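Local coordinates for protein type I site-specific restriction-modification system, R (Restriction) subunit (PDB 3H1T) that probably serves as the ATP- and DNA-binding motor and nuclease subunit of a type I restriction enzyme, at residues Y54-G59 against E72-D77; I88-A93 against E112-K117; T257-A262 against R275-A280; Q217-L222 against L305-E310. All blocks are in the same frame, centred on the assembly; numbering follows the deposited sequence.

Contact 1: residues Y54-G59 against E72-D77; sequences YTFTDG and EQKRAD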
loop_
_atom_site.group_PDB
_atom_site.type_symbol
_atom_site.label_atom_id
_atom_site.label_comp_id
_atom_site.label_asym_id
_atom_site.label_seq_id
_atom_site.Cartn_x
_atom_site.Cartn_y
_atom_site.Cartn_z
ATOM N N TYR A 54 10.288 16.427 11.834
ATOM C CA TYR A 54 9.118 15.649 11.441
ATOM C C TYR A 54 9.595 14.250 11.035
ATOM O O TYR A 54 10.283 14.088 10.023
ATOM C CB TYR A 54 8.425 16.329 10.257
ATOM C CG TYR A 54 7.309 15.533 9.624
ATOM C CD1 TYR A 54 6.180 15.174 10.355
ATOM C CD2 TYR A 54 7.365 15.174 8.273
ATOM C CE1 TYR A 54 5.128 14.479 9.756
ATOM C CE2 TYR A 54 6.327 14.483 7.668
ATOM C CZ TYR A 54 5.210 14.133 8.412
ATOM O OH TYR A 54 4.188 13.423 7.821
ATOM N N THR A 55 9.269 13.255 11.850
ATOM C CA THR A 55 9.648 11.881 11.559
ATOM C C THR A 55 8.406 11.274 10.939
ATOM O O THR A 55 7.333 11.297 11.541
ATOM C CB THR A 55 10.033 11.127 12.843
ATOM O OG1 THR A 55 11.055 11.855 13.530
ATOM C CG2 THR A 55 10.575 9.750 12.513
ATOM N N PHE A 56 8.536 10.741 9.732
ATOM C CA PHE A 56 7.376 10.198 9.048
ATOM C C PHE A 56 7.569 8.793 8.500
ATOM O O PHE A 56 6.724 8.300 7.756
ATOM C CB PHE A 56 6.978 11.137 7.909
ATOM C CG PHE A 56 8.091 11.393 6.921
ATOM C CD1 PHE A 56 9.062 12.355 7.182
ATOM C CD2 PHE A 56 8.178 10.655 5.742
ATOM C CE1 PHE A 56 10.099 12.576 6.286
ATOM C CE2 PHE A 56 9.206 10.870 4.838
ATOM C CZ PHE A 56 10.173 11.832 5.108
ATOM N N THR A 57 8.683 8.160 8.849
ATOM C CA THR A 57 8.982 6.803 8.394
ATOM C C THR A 57 9.285 5.933 9.618
ATOM O O THR A 57 9.504 6.460 10.707
ATOM C CB THR A 57 10.167 6.835 7.414
ATOM O OG1 THR A 57 9.663 6.885 6.075
ATOM C CG2 THR A 57 11.072 5.639 7.590
ATOM N N ASP A 58 9.253 4.611 9.461
ATOM C CA ASP A 58 9.513 3.716 10.585
ATOM C C ASP A 58 10.869 3.040 10.554
ATOM O O ASP A 58 11.228 2.356 11.506
ATOM C CB ASP A 58 8.440 2.632 10.693
ATOM C CG ASP A 58 7.196 3.122 11.374
ATOM O OD1 ASP A 58 7.208 4.274 11.876
ATOM O OD2 ASP A 58 6.208 2.366 11.419
ATOM N N GLY A 59 11.624 3.230 9.477
ATOM C CA GLY A 59 12.939 2.618 9.405
ATOM C C GLY A 59 12.948 1.317 8.625
ATOM O O GLY A 59 12.272 0.349 8.976
ATOM N N GLU A 72 17.452 3.461 8.916
ATOM C CA GLU A 72 16.587 4.510 8.389
ATOM C C GLU A 72 15.935 5.499 9.386
ATOM O O GLU A 72 16.624 6.064 10.212
ATOM C CB GLU A 72 15.486 3.773 7.602
ATOM C CG GLU A 72 14.785 4.562 6.478
ATOM C CD GLU A 72 15.591 4.667 5.190
ATOM O OE1 GLU A 72 16.480 3.821 4.941
ATOM O OE2 GLU A 72 15.302 5.614 4.425
ATOM N N GLN A 73 14.614 5.701 9.229
ATOM C CA GLN A 73 13.790 6.639 10.024
ATOM C C GLN A 73 13.904 8.032 9.408
ATOM O O GLN A 73 14.680 8.845 9.869
ATOM C CB GLN A 73 14.224 6.657 11.486
ATOM C CG GLN A 73 13.439 5.747 12.416
ATOM C CD GLN A 73 12.132 6.370 12.833
ATOM O OE1 GLN A 73 11.817 6.475 14.025
ATOM N NE2 GLN A 73 11.363 6.799 11.854
ATOM N N LYS A 74 13.135 8.294 8.350
ATOM C CA LYS A 74 13.199 9.579 7.649
ATOM C C LYS A 74 12.636 10.740 8.458
ATOM O O LYS A 74 11.568 10.627 9.068
ATOM C CB LYS A 74 12.490 9.455 6.302
ATOM C CG LYS A 74 13.171 8.474 5.354
ATOM C CD LYS A 74 12.365 8.286 4.084
ATOM C CE LYS A 74 13.159 7.549 3.007
ATOM N NZ LYS A 74 12.910 6.074 2.974
ATOM N N ARG A 75 13.336 11.872 8.416
ATOM C CA ARG A 75 12.975 13.040 9.211
ATOM C C ARG A 75 13.332 14.334 8.475
ATOM O O ARG A 75 14.390 14.435 7.847
ATOM C CB ARG A 75 13.767 12.916 10.516
ATOM C CG ARG A 75 13.400 13.751 11.713
ATOM C CD ARG A 75 14.459 13.474 12.771
ATOM N NE ARG A 75 15.129 12.182 12.552
ATOM C CZ ARG A 75 14.728 11.009 13.054
ATOM N NH1 ARG A 75 13.648 10.940 13.826
ATOM N NH2 ARG A 75 15.413 9.898 12.793
ATOM N N ALA A 76 12.437 15.308 8.535
ATOM C CA ALA A 76 12.679 16.598 7.910
ATOM C C ALA A 76 12.876 17.625 9.031
ATOM O O ALA A 76 12.174 17.574 10.037
ATOM C CB ALA A 76 11.491 16.993 7.028
ATOM N N ASP A 77 13.830 18.537 8.871
ATOM C CA ASP A 77 14.077 19.538 9.905
ATOM C C ASP A 77 12.794 20.257 10.310
ATOM O O ASP A 77 12.488 20.352 11.496
ATOM C CB ASP A 77 15.126 20.547 9.449
ATOM C CG ASP A 77 16.483 19.918 9.270
ATOM O OD1 ASP A 77 16.787 18.967 10.015
ATOM O OD2 ASP A 77 17.252 20.376 8.404
#

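Contact 2: residues I88-A93 against E112-K117; sequences IAVVEA and EILGLK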
loop_
_atom_site.group_PDB
_atom_site.type_symbol
_atom_site.label_atom_id
_atom_site.label_comp_id
_atom_site.label_asym_id
_atom_site.label_seq_id
_atom_site.Cartn_x
_atom_site.Cartn_y
_atom_site.Cartn_z
ATOM N N ILE A 88 2.185 21.889 3.827
ATOM C CA ILE A 88 2.365 22.622 2.599
ATOM C C ILE A 88 3.807 22.910 2.174
ATOM O O ILE A 88 4.059 23.125 0.999
ATOM C CB ILE A 88 1.546 23.953 2.645
ATOM C CG1 ILE A 88 1.488 24.582 1.239
ATOM C CG2 ILE A 88 2.156 24.895 3.675
ATOM C CD1 ILE A 88 0.372 25.600 1.053
ATOM N N ALA A 89 4.755 22.904 3.103
ATOM C CA ALA A 89 6.161 23.147 2.751
ATOM C C ALA A 89 7.154 22.414 3.651
ATOM O O ALA A 89 6.794 21.864 4.690
ATOM C CB ALA A 89 6.472 24.654 2.761
ATOM N N VAL A 90 8.418 22.423 3.255
ATOM C CA VAL A 90 9.433 21.751 4.047
ATOM C C VAL A 90 10.747 22.535 4.051
ATOM O O VAL A 90 11.080 23.206 3.073
ATOM C CB VAL A 90 9.632 20.293 3.522
ATOM C CG1 VAL A 90 10.283 20.297 2.144
ATOM C CG2 VAL A 90 10.422 19.487 4.532
ATOM N N VAL A 91 11.479 22.459 5.156
ATOM C CA VAL A 91 12.725 23.196 5.286
ATOM C C VAL A 91 13.933 22.353 5.684
ATOM O O VAL A 91 13.854 21.502 6.565
ATOM C CB VAL A 91 12.593 24.316 6.363
ATOM C CG1 VAL A 91 13.859 25.179 6.393
ATOM C CG2 VAL A 91 11.376 25.166 6.068
ATOM N N GLU A 92 15.061 22.600 5.039
ATOM C CA GLU A 92 16.293 21.909 5.380
ATOM C C GLU A 92 17.175 22.986 6.013
ATOM O O GLU A 92 17.493 23.985 5.374
ATOM C CB GLU A 92 16.970 21.334 4.127
ATOM C CG GLU A 92 17.171 19.814 4.102
ATOM C CD GLU A 92 17.978 19.262 5.276
ATOM O OE1 GLU A 92 19.183 19.573 5.393
ATOM O OE2 GLU A 92 17.393 18.504 6.080
ATOM N N ALA A 93 17.557 22.803 7.266
ATOM C CA ALA A 93 18.387 23.799 7.921
ATOM C C ALA A 93 19.821 23.314 7.940
ATOM O O ALA A 93 20.082 22.116 7.851
ATOM C CB ALA A 93 17.889 24.054 9.349
ATOM N N GLU A 112 9.374 16.324 -2.688
ATOM C CA GLU A 112 8.910 15.334 -3.647
ATOM C C GLU A 112 8.359 14.091 -2.922
ATOM O O GLU A 112 7.320 13.561 -3.308
ATOM C CB GLU A 112 10.056 14.973 -4.604
ATOM C CG GLU A 112 10.330 16.071 -5.641
ATOM C CD GLU A 112 11.782 16.146 -6.112
ATOM O OE1 GLU A 112 12.516 15.150 -5.956
ATOM O OE2 GLU A 112 12.188 17.200 -6.650
ATOM N N ILE A 113 9.019 13.633 -1.862
ATOM C CA ILE A 113 8.532 12.466 -1.132
ATOM C C ILE A 113 7.234 12.723 -0.351
ATOM O O ILE A 113 6.376 11.858 -0.271
ATOM C CB ILE A 113 9.595 11.957 -0.127
ATOM C CG1 ILE A 113 10.723 11.242 -0.865
ATOM C CG2 ILE A 113 8.967 10.997 0.877
ATOM C CD1 ILE A 113 11.932 10.957 0.022
ATOM N N LEU A 114 7.110 13.913 0.228
ATOM C CA LEU A 114 5.939 14.285 1.010
ATOM C C LEU A 114 4.838 14.919 0.163
ATOM O O LEU A 114 3.804 15.322 0.688
ATOM C CB LEU A 114 6.352 15.247 2.121
ATOM C CG LEU A 114 7.369 14.773 3.161
ATOM C CD1 LEU A 114 7.879 15.973 3.926
ATOM C CD2 LEU A 114 6.744 13.758 4.107
ATOM N N GLY A 115 5.059 15.024 -1.138
ATOM C CA GLY A 115 4.053 15.614 -2.001
ATOM C C GLY A 115 3.830 17.104 -1.833
ATOM O O GLY A 115 2.701 17.584 -2.003
ATOM N N LEU A 116 4.887 17.844 -1.513
ATOM C CA LEU A 116 4.763 19.284 -1.298
ATOM C C LEU A 116 5.258 20.067 -2.499
ATOM O O LEU A 116 6.064 19.570 -3.284
ATOM C CB LEU A 116 5.552 19.714 -0.065
ATOM C CG LEU A 116 5.235 18.815 1.141
ATOM C CD1 LEU A 116 6.011 19.293 2.346
ATOM C CD2 LEU A 116 3.733 18.795 1.444
ATOM N N LYS A 117 4.758 21.292 -2.636
ATOM C CA LYS A 117 5.103 22.179 -3.744
ATOM C C LYS A 117 6.078 23.283 -3.362
ATOM O O LYS A 117 6.437 24.098 -4.206
ATOM C CB LYS A 117 3.833 22.839 -4.287
ATOM C CG LYS A 117 3.337 22.325 -5.623
ATOM C CD LYS A 117 2.818 20.900 -5.533
ATOM C CE LYS A 117 2.216 20.438 -6.869
ATOM N NZ LYS A 117 3.042 19.409 -7.564
HETATM O O HOH W 1 2.475 22.236 -1.052
#

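Contact 3: residues T257-A262 against R275-A280; sequences TPFGDA and REIYFA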
loop_
_atom_site.group_PDB
_atom_site.type_symbol
_atom_site.label_atom_id
_atom_site.label_comp_id
_atom_site.label_asym_id
_atom_site.label_seq_id
_atom_site.Cartn_x
_atom_site.Cartn_y
_atom_site.Cartn_z
ATOM N N THR A 257 -17.531 3.361 10.820
ATOM C CA THR A 257 -18.507 3.617 11.874
ATOM C C THR A 257 -18.836 5.104 12.079
ATOM O O THR A 257 -19.969 5.457 12.409
ATOM C CB THR A 257 -18.016 3.017 13.202
ATOM O OG1 THR A 257 -17.680 1.635 12.985
ATOM C CG2 THR A 257 -19.123 3.098 14.259
ATOM N N PRO A 258 -17.845 5.999 11.883
ATOM C CA PRO A 258 -18.054 7.442 12.035
ATOM C C PRO A 258 -19.211 7.984 11.193
ATOM O O PRO A 258 -19.729 9.078 11.443
ATOM C CB PRO A 258 -16.716 8.014 11.603
ATOM C CG PRO A 258 -15.771 7.038 12.203
ATOM C CD PRO A 258 -16.399 5.710 11.795
ATOM N N PHE A 259 -19.584 7.224 10.172
ATOM C CA PHE A 259 -20.664 7.599 9.265
ATOM C C PHE A 259 -22.039 7.205 9.804
ATOM O O PHE A 259 -22.990 7.990 9.730
ATOM C CB PHE A 259 -20.441 6.954 7.903
ATOM C CG PHE A 259 -19.529 7.732 7.013
ATOM C CD1 PHE A 259 -19.925 8.966 6.512
ATOM C CD2 PHE A 259 -18.287 7.225 6.644
ATOM C CE1 PHE A 259 -19.100 9.688 5.644
ATOM C CE2 PHE A 259 -17.447 7.939 5.775
ATOM C CZ PHE A 259 -17.859 9.174 5.272
ATOM N N GLY A 260 -22.116 5.988 10.336
ATOM C CA GLY A 260 -23.331 5.451 10.910
ATOM C C GLY A 260 -24.668 6.075 10.576
ATOM O O GLY A 260 -24.918 7.263 10.820
ATOM N N ASP A 261 -25.532 5.244 10.001
ATOM C CA ASP A 261 -26.892 5.621 9.647
ATOM C C ASP A 261 -26.962 6.461 8.404
ATOM O O ASP A 261 -28.052 6.802 7.922
ATOM C CB ASP A 261 -27.545 6.313 10.834
ATOM C CG ASP A 261 -27.653 5.387 12.042
ATOM O OD1 ASP A 261 -26.644 4.714 12.371
ATOM O OD2 ASP A 261 -28.756 5.328 12.654
ATOM N N ALA A 262 -25.792 6.811 7.891
ATOM C CA ALA A 262 -25.695 7.519 6.628
ATOM C C ALA A 262 -25.317 6.307 5.767
ATOM O O ALA A 262 -25.515 6.258 4.553
ATOM C CB ALA A 262 -24.556 8.532 6.690
ATOM N N ARG A 275 -30.427 6.563 2.145
ATOM C CA ARG A 275 -29.138 6.714 2.836
ATOM C C ARG A 275 -28.150 7.630 2.090
ATOM O O ARG A 275 -28.502 8.222 1.065
ATOM C CB ARG A 275 -28.501 5.335 3.073
ATOM C CG ARG A 275 -29.166 4.536 4.186
ATOM C CD ARG A 275 -28.588 4.907 5.550
ATOM N NE ARG A 275 -29.324 4.317 6.672
ATOM C CZ ARG A 275 -30.492 4.774 7.117
ATOM N NH1 ARG A 275 -31.058 5.824 6.530
ATOM N NH2 ARG A 275 -31.093 4.192 8.151
ATOM N N GLU A 276 -26.921 7.745 2.605
ATOM C CA GLU A 276 -25.897 8.607 1.987
ATOM C C GLU A 276 -24.591 7.898 1.615
ATOM O O GLU A 276 -23.992 8.194 0.580
ATOM C CB GLU A 276 -25.558 9.778 2.906
ATOM C CG GLU A 276 -26.701 10.199 3.804
ATOM C CD GLU A 276 -26.641 11.667 4.139
ATOM O OE1 GLU A 276 -26.049 12.407 3.324
ATOM O OE2 GLU A 276 -27.189 12.081 5.187
ATOM N N ILE A 277 -24.130 6.990 2.468
ATOM C CA ILE A 277 -22.905 6.246 2.188
ATOM C C ILE A 277 -23.211 4.767 1.964
ATOM O O ILE A 277 -23.576 4.050 2.901
ATOM C CB ILE A 277 -21.875 6.385 3.348
ATOM C CG1 ILE A 277 -21.118 7.712 3.221
ATOM C CG2 ILE A 277 -20.889 5.225 3.323
ATOM C CD1 ILE A 277 -21.977 8.946 3.454
ATOM N N TYR A 278 -23.040 4.319 0.721
ATOM C CA TYR A 278 -23.320 2.932 0.339
ATOM C C TYR A 278 -22.119 2.011 0.112
ATOM O O TYR A 278 -21.067 2.444 -0.366
ATOM C CB TYR A 278 -24.168 2.906 -0.930
ATOM C CG TYR A 278 -25.502 3.594 -0.789
ATOM C CD1 TYR A 278 -25.594 4.984 -0.781
ATOM C CD2 TYR A 278 -26.679 2.853 -0.691
ATOM C CE1 TYR A 278 -26.830 5.622 -0.689
ATOM C CE2 TYR A 278 -27.923 3.480 -0.590
ATOM C CZ TYR A 278 -27.990 4.863 -0.596
ATOM O OH TYR A 278 -29.224 5.477 -0.531
ATOM N N PHE A 279 -22.297 0.735 0.448
ATOM C CA PHE A 279 -21.260 -0.275 0.264
ATOM C C PHE A 279 -21.907 -1.389 -0.551
ATOM O O PHE A 279 -23.094 -1.664 -0.391
ATOM C CB PHE A 279 -20.801 -0.851 1.607
ATOM C CG PHE A 279 -20.355 0.186 2.602
ATOM C CD1 PHE A 279 -21.277 0.823 3.429
ATOM C CD2 PHE A 279 -19.007 0.518 2.717
ATOM C CE1 PHE A 279 -20.860 1.778 4.370
ATOM C CE2 PHE A 279 -18.575 1.467 3.647
ATOM C CZ PHE A 279 -19.504 2.103 4.478
ATOM N N ALA A 280 -21.144 -2.025 -1.429
ATOM C CA ALA A 280 -21.689 -3.102 -2.242
ATOM C C ALA A 280 -20.613 -4.014 -2.815
ATOM O O ALA A 280 -19.532 -3.565 -3.206
ATOM C CB ALA A 280 -22.537 -2.511 -3.381
#

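Contact 4: residues Q217-L222 against L305-E310; sequences QISWKL and LIIIDE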
loop_
_atom_site.group_PDB
_atom_site.type_symbol
_atom_site.label_atom_id
_atom_site.label_comp_id
_atom_site.label_asym_id
_atom_site.label_seq_id
_atom_site.Cartn_x
_atom_site.Cartn_y
_atom_site.Cartn_z
ATOM N N GLN A 217 -11.106 8.535 4.363
ATOM C CA GLN A 217 -10.859 9.966 4.555
ATOM C C GLN A 217 -11.273 10.851 3.374
ATOM O O GLN A 217 -11.601 12.022 3.562
ATOM C CB GLN A 217 -9.389 10.215 4.924
ATOM C CG GLN A 217 -8.944 9.567 6.248
ATOM C CD GLN A 217 -9.438 10.297 7.505
ATOM O OE1 GLN A 217 -9.048 9.956 8.620
ATOM N NE2 GLN A 217 -10.290 11.295 7.328
ATOM N N ILE A 218 -11.263 10.311 2.161
ATOM C CA ILE A 218 -11.692 11.104 1.014
ATOM C C ILE A 218 -13.195 11.333 1.209
ATOM O O ILE A 218 -13.693 12.456 1.110
ATOM C CB ILE A 218 -11.468 10.343 -0.320
ATOM C CG1 ILE A 218 -9.962 10.174 -0.597
ATOM C CG2 ILE A 218 -12.117 11.107 -1.467
ATOM C CD1 ILE A 218 -9.646 9.257 -1.785
ATOM N N SER A 219 -13.902 10.245 1.509
ATOM C CA SER A 219 -15.345 10.272 1.737
ATOM C C SER A 219 -15.687 11.228 2.869
ATOM O O SER A 219 -16.571 12.070 2.733
ATOM C CB SER A 219 -15.851 8.877 2.105
ATOM O OG SER A 219 -15.339 7.908 1.209
ATOM N N TRP A 220 -14.988 11.101 3.988
ATOM C CA TRP A 220 -15.265 11.971 5.115
ATOM C C TRP A 220 -15.030 13.440 4.746
ATOM O O TRP A 220 -15.901 14.286 4.967
ATOM C CB TRP A 220 -14.413 11.559 6.321
ATOM C CG TRP A 220 -14.711 12.335 7.556
ATOM C CD1 TRP A 220 -13.989 13.373 8.062
ATOM C CD2 TRP A 220 -15.801 12.125 8.461
ATOM N NE1 TRP A 220 -14.554 13.822 9.226
ATOM C CE2 TRP A 220 -15.669 13.074 9.497
ATOM C CE3 TRP A 220 -16.878 11.229 8.497
ATOM C CZ2 TRP A 220 -16.570 13.152 10.567
ATOM C CZ3 TRP A 220 -17.777 11.305 9.564
ATOM C CH2 TRP A 220 -17.613 12.263 10.583
ATOM N N LYS A 221 -13.874 13.742 4.161
ATOM C CA LYS A 221 -13.565 15.115 3.775
ATOM C C LYS A 221 -14.677 15.730 2.922
ATOM O O LYS A 221 -15.219 16.781 3.269
ATOM C CB LYS A 221 -12.223 15.188 3.021
ATOM C CG LYS A 221 -10.990 15.253 3.926
ATOM C CD LYS A 221 -9.678 15.320 3.142
ATOM C CE LYS A 221 -9.509 16.631 2.374
ATOM N NZ LYS A 221 -9.256 17.806 3.247
ATOM N N LEU A 222 -15.026 15.073 1.819
ATOM C CA LEU A 222 -16.069 15.579 0.933
ATOM C C LEU A 222 -17.473 15.543 1.544
ATOM O O LEU A 222 -18.269 16.451 1.307
ATOM C CB LEU A 222 -16.063 14.792 -0.373
ATOM C CG LEU A 222 -14.837 14.971 -1.269
ATOM C CD1 LEU A 222 -14.667 13.744 -2.141
ATOM C CD2 LEU A 222 -14.997 16.222 -2.100
ATOM N N LEU A 305 -20.230 10.427 -6.070
ATOM C CA LEU A 305 -18.943 9.769 -6.070
ATOM C C LEU A 305 -19.028 8.264 -5.861
ATOM O O LEU A 305 -19.876 7.762 -5.121
ATOM C CB LEU A 305 -18.074 10.356 -4.961
ATOM C CG LEU A 305 -16.674 9.756 -4.835
ATOM C CD1 LEU A 305 -15.882 10.154 -6.064
ATOM C CD2 LEU A 305 -15.985 10.265 -3.566
ATOM N N ILE A 306 -18.123 7.564 -6.531
ATOM C CA ILE A 306 -18.004 6.125 -6.440
ATOM C C ILE A 306 -16.525 5.791 -6.269
ATOM O O ILE A 306 -15.683 6.284 -7.027
ATOM C CB ILE A 306 -18.485 5.445 -7.722
ATOM C CG1 ILE A 306 -19.969 5.756 -7.963
ATOM C CG2 ILE A 306 -18.214 3.936 -7.633
ATOM C CD1 ILE A 306 -20.878 4.559 -7.860
ATOM N N ILE A 307 -16.208 4.963 -5.278
ATOM C CA ILE A 307 -14.826 4.564 -5.030
ATOM C C ILE A 307 -14.675 3.053 -5.163
ATOM O O ILE A 307 -15.374 2.293 -4.496
ATOM C CB ILE A 307 -14.372 5.039 -3.619
ATOM C CG1 ILE A 307 -14.287 6.572 -3.607
ATOM C CG2 ILE A 307 -13.003 4.451 -3.255
ATOM C CD1 ILE A 307 -14.119 7.193 -2.239
ATOM N N ILE A 308 -13.766 2.616 -6.030
ATOM C CA ILE A 308 -13.557 1.190 -6.258
ATOM C C ILE A 308 -12.335 0.637 -5.535
ATOM O O ILE A 308 -11.220 1.133 -5.708
ATOM C CB ILE A 308 -13.418 0.906 -7.759
ATOM C CG1 ILE A 308 -14.639 1.477 -8.483
ATOM C CG2 ILE A 308 -13.251 -0.602 -7.998
ATOM C CD1 ILE A 308 -14.523 1.464 -9.963
ATOM N N ASP A 309 -12.563 -0.404 -4.738
ATOM C CA ASP A 309 -11.521 -1.060 -3.955
ATOM C C ASP A 309 -10.354 -1.528 -4.824
ATOM O O ASP A 309 -9.201 -1.261 -4.495
ATOM C CB ASP A 309 -12.124 -2.251 -3.208
ATOM C CG ASP A 309 -11.263 -2.724 -2.041
ATOM O OD1 ASP A 309 -11.226 -2.012 -1.011
ATOM O OD2 ASP A 309 -10.629 -3.806 -2.150
ATOM N N GLU A 310 -10.651 -2.248 -5.907
ATOM C CA GLU A 310 -9.636 -2.745 -6.851
ATOM C C GLU A 310 -10.210 -2.730 -8.259
ATOM O O GLU A 310 -11.206 -3.397 -8.540
ATOM C CB GLU A 310 -9.190 -4.176 -6.513
ATOM C CG GLU A 310 -8.317 -4.852 -7.604
ATOM C CD GLU A 310 -6.999 -4.123 -7.894
ATOM O OE1 GLU A 310 -6.160 -3.985 -6.974
ATOM O OE2 GLU A 310 -6.796 -3.692 -9.047
#

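Contact 1: residues Y54-G59 against E72-D77
Lys74, whose aliphatic chain packs on Phe56 and Thr57, ends in an ammonium gripped by three carboxylates. Lys74 NZ meets Glu72 OE2 at 2.8 Å, coming from above the carboxylate plane; Asp367 and Asp368 supply the other two salt bridges. Lys74 CB sits over one face of the Phe56 ring, 4.0 Å from its centroid, while CD passes 3.6 Å from Thr57 OG1. A chi1 of 57° sets Phe56 CG between its own N and carbonyl carbon, and the ring carried there meets Tyr181 edge-to-face. Regular pairing of two antiparallel strands, 49-55 and 75-81, at the margin of the N-terminal mixed sheet, ends after Thr55 and Arg75, but the segments stay close as far as Gly59 and Gln73. Tyr54 and Ala76 form a hydrogen-bonded pair, with Tyr54 N to Ala76 O at 2.8 Å and Ala76 N to Tyr54 O at 2.9 Å. Thr55 and Arg75 make the adjoining non-hydrogen-bonded pair; their side chains run side by side on the same face, and Arg75 NH1 gives Thr55 OG1 a weak bond of 2.8 Å. Beyond the strand, Phe56 N reaches Lys74 O at 3.1 Å and 160°. Glu72 CB packs 3.3 Å from Gly59 CA.

Contact 2: residues I88-A93 against E112-K117
No aromatic ring bridges Leu116 and strand 88-93; the flat group in play is the Ala89-Val90 peptide, with Leu116 CD1 pressed on one face, almost over the carbonyl carbon and 3.6 Å from Ala89 O. At a carbonyl's outer end, Ile88 O lies 3.9 Å from Leu116 CB. The contact belongs to a beta-alpha-beta unit: strand 86-93 leads through helix 104-114 to strand 118-122, its parallel neighbour in the sheet. The helix stops by a Schellman motif at Gly115, whose phi is positive (69°), and the chain then turns back to the strand, where Leu116 packs. A chi1 of -49° sets Leu116 CG beside its backbone N, anti to the carbonyl carbon. Leu116 CD1 also touches Val90 CB at 3.9 Å. Val90 points toward the segment 112-117, its CG2 approaching Leu114 CD1 at a looser 4.4 Å, and Ala111 and Ala76 help enclose it. Ala89 points the other way. A classic bulge sets two residues, Ile88 and Ala89, opposite the single Leu80 of the adjoining strand. Further along, Glu92-Ala93-Lys94, with Asp77 on the next strand, is consistent with the PD-(D/E)xK nuclease motif of HsdR subunits. At the near end no direct hydrogen bond joins the segments: one water donates to Ile88 O at 2.7 Å and accepts from Lys117 N at 2.9 Å.

Contact 3: residues T257-A262 against R275-A280
Phe259 and Ile277 cross at about a right angle, the isoleucine coming over one face of the ring. Ile277 CG1 lies 3.9 Å from the ring centroid, only 19° off the normal but shifted toward the rim, and Ile277 CD1 is 3.7 Å from Phe259 CD1. Ile277 CG1 stands anti to its carbonyl carbon (chi1 -81°), which turns it to the ring. Trp220 and Trp223 of helix 211-224 each meet Phe259 edge-to-face, so an aromatic cluster ties this turn to the helix. The turn leads into strand 263-265, an edge strand of the parallel sheet in the RecA-like P-loop domain, and 277-281 is the strand beside it. Where the two segments come together, Ala262 O takes two backbone donors. Glu276 N reaches it at 2.8 Å in the carbonyl plane, on a lone pair; Ile277 N comes in at 2.6 Å from above that plane. Ala262 CB rests 4.0 Å from Glu276 CG. Arg275, bent at chi2 (-85°), lays a face of its guanidinium over Asp261 O; Arg275 NE is 3.1 Å from that oxygen, but the angle there is poor for a hydrogen bond.

Contact 4: residues Q217-L222 against L305-E310
Leu305 pushes its CD2 methyl into the hollow between Ile218 and Leu222, one turn apart on the helix. Leu305 CD2 comes within 4.0 Å of Leu222 CD1. The same Leu305 CD2 sits more loosely, at 4.5 Å, against Ile218 CG2. The two leucines cross at about a right angle, and Leu305 CG, anti to its backbone N (chi1 180°), is held out from the strand toward the helix. The second bump, Ile307 CD1, lies beside it, 3.7 Å from Ser219 OG and, more loosely, 4.5 Å from Ile218 CG2. Ile218 CG2 thus lies against both strand methyl groups, which also touch each other. Although the serine hydroxyl faces a methyl here, it is hydrogen-bonded to Ala215 O a turn back in its own helix. Leu305 and Ile307, alternate residues, share one face of the strand. The interface is apolar apart from the serine hydroxyl, with no hydrogen bond between the segments, and all five touching residues are buried. The short axes run nearly antiparallel, at 168°, and approach to 10.6 Å. This is the helix-on-sheet packing of a P-loop NTPase: helix 211-224 follows the P-loop sequence, and strand 305-308 runs into Asp309 and Glu310, which with His312 spell the DExH box (Walker B, motif II) of superfamily 2 helicase motors.

In the fold
The four contacts fall into two pairs, in two domains. Contacts 1 and 2 come first along the chain, with centres 13 Å apart, and share the N-terminal mixed sheet, in which strands 75-81 and 86-93 are neighbours; Asp77 of contact 1 touches Ala93 of contact 2. Contacts 3 and 4, 12 Å apart, both reach the parallel sheet of the first RecA-like domain, contact 3 nested in the loop that contact 4 closes, with Phe259 packed on Ser219 and Trp220. Between the pairs, centres are 26 to 35 Å apart and nothing touches. The probable nuclease domain and the probable ATP-driven motor thus have separate cores within this fragment, which also holds the second helicase domain.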